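Local coordinates for protein maleylpyruvate isomerase (Ralstonia sp., PDB 2V6K) that catalyses the glutathione-dependent isomerisation of maleylpyruvate to fumarylpyruvate in naphthalene degradation, working as a homodimeric zeta-class glutathione transferase, at residues V181-T184 against P185-L188. Numbering follows the deposited sequence.
Sequences VDLT and PYPL
Tyr186 turns back beside Leu183 and ties itself to it through the backbone: Tyr186 N donates to Leu183 O at 3.0 Å, reaching the oxygen from above its carbonyl plane. This bond closes a type I beta turn running from Leu183 to Tyr186, with Thr184 and Pro185 at its two corners. Pro185 sits between the Tyr186 ring and Asp182. Its CB covers one face of the phenol ring, 3.9 Å above the plane and over its centre, while its CD lies 3.5 Å from Asp182 O and 4.1 Å from Asp182 CG, the two side chains crossing at about a right angle. Thr184, the other corner, is held by Asp182, whose carboxylate swings anti to its own nitrogen (chi1 -176°). OD1 accepts two bonds from Thr184: the backbone N at 3.0 Å, well out of the carboxylate plane, which makes an Asx turn overlapping the start of the beta turn, and OG1 at 2.7 Å on the syn lone pair. The phenol ring lies back along the turn because CG sits beside the backbone N (chi1 -43°), and Tyr186 CD2 comes within 4.1 Å of Leu183 CD2. Farther out, Tyr186 OH is hydrogen-bonded to Asp141 OD1 of helix 125-149. Leu183 packs on Val173 and Ala176 of helix 164-178, and the turn ends the loop that leads from that helix to helix 187-196 in the all-helical C-terminal domain of the GST fold, with Tyr186 at the N-cap position of the second. Arg190, one helical turn into 187-196, hydrogen-bonds to Leu183 O through NE and Thr184 O through NH2.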
loop_
_atom_site.group_PDB
_atom_site.type_symbol
_atom_site.label_atom_id
_atom_site.label_comp_id
_atom_site.label_asym_id
_atom_site.label_seq_id
_atom_site.Cartn_x
_atom_site.Cartn_y
_atom_site.Cartn_z
ATOM N N VAL A 181 -19.618 9.592 -3.792
ATOM C CA VAL A 181 -18.625 10.421 -4.459
ATOM C C VAL A 181 -19.074 10.665 -5.894
ATOM O O VAL A 181 -19.460 9.727 -6.594
ATOM C CB VAL A 181 -17.248 9.723 -4.466
ATOM C CG1 VAL A 181 -16.191 10.594 -5.140
ATOM C CG2 VAL A 181 -16.831 9.365 -3.046
ATOM N N ASP A 182 -19.024 11.923 -6.322
ATOM C CA ASP A 182 -19.310 12.275 -7.707
ATOM C C ASP A 182 -18.223 11.706 -8.612
ATOM O O ASP A 182 -17.053 12.085 -8.511
ATOM C CB ASP A 182 -19.389 13.796 -7.861
ATOM C CG ASP A 182 -19.785 14.228 -9.264
ATOM O OD1 ASP A 182 -20.218 13.372 -10.069
ATOM O OD2 ASP A 182 -19.671 15.438 -9.554
ATOM N N LEU A 183 -18.620 10.779 -9.479
ATOM C CA LEU A 183 -17.681 10.132 -10.395
ATOM C C LEU A 183 -17.669 10.765 -11.783
ATOM O O LEU A 183 -16.919 10.329 -12.653
ATOM C CB LEU A 183 -17.960 8.628 -10.495
ATOM C CG LEU A 183 -17.740 7.843 -9.199
ATOM C CD1 LEU A 183 -18.175 6.393 -9.376
ATOM C CD2 LEU A 183 -16.287 7.916 -8.767
ATOM N N THR A 184 -18.470 11.809 -11.987
ATOM C CA THR A 184 -18.483 12.502 -13.276
ATOM C C THR A 184 -17.079 12.899 -13.771
ATOM O O THR A 184 -16.792 12.747 -14.955
ATOM C CB THR A 184 -19.421 13.730 -13.271
ATOM O OG1 THR A 184 -20.696 13.350 -12.746
ATOM C CG2 THR A 184 -19.614 14.280 -14.690
ATOM N N PRO A 185 -16.207 13.427 -12.881
ATOM C CA PRO A 185 -14.876 13.829 -13.356
ATOM C C PRO A 185 -13.955 12.718 -13.855
ATOM O O PRO A 185 -12.868 13.017 -14.354
ATOM C CB PRO A 185 -14.249 14.483 -12.117
ATOM C CG PRO A 185 -15.413 14.899 -11.286
ATOM C CD PRO A 185 -16.388 13.783 -11.460
ATOM N N TYR A 186 -14.378 11.462 -13.725
ATOM C CA TYR A 186 -13.508 10.320 -14.029
ATOM C C TYR A 186 -14.090 9.402 -15.100
ATOM O O TYR A 186 -14.351 8.232 -14.836
ATOM C CB TYR A 186 -13.189 9.538 -12.743
ATOM C CG TYR A 186 -12.876 10.454 -11.589
ATOM C CD1 TYR A 186 -11.717 11.220 -11.588
ATOM C CD2 TYR A 186 -13.752 10.580 -10.515
ATOM C CE1 TYR A 186 -11.433 12.088 -10.560
ATOM C CE2 TYR A 186 -13.471 11.449 -9.466
ATOM C CZ TYR A 186 -12.308 12.195 -9.501
ATOM O OH TYR A 186 -12.007 13.063 -8.477
ATOM N N PRO A 187 -14.287 9.923 -16.324
ATOM C CA PRO A 187 -14.889 9.090 -17.360
ATOM C C PRO A 187 -14.051 7.876 -17.752
ATOM O O PRO A 187 -14.611 6.845 -18.117
ATOM C CB PRO A 187 -15.022 10.050 -18.547
ATOM C CG PRO A 187 -13.967 11.086 -18.310
ATOM C CD PRO A 187 -13.982 11.274 -16.827
ATOM N N LEU A 188 -12.729 7.994 -17.680
ATOM C CA LEU A 188 -11.876 6.881 -18.080
ATOM C C LEU A 188 -11.966 5.764 -17.054
ATOM O O LEU A 188 -12.096 4.591 -17.414
ATOM C CB LEU A 188 -10.435 7.336 -18.327
ATOM C CG LEU A 188 -10.248 8.428 -19.399
ATOM C CD1 LEU A 188 -8.787 8.827 -19.515
ATOM C CD2 LEU A 188 -10.806 8.027 -20.767
#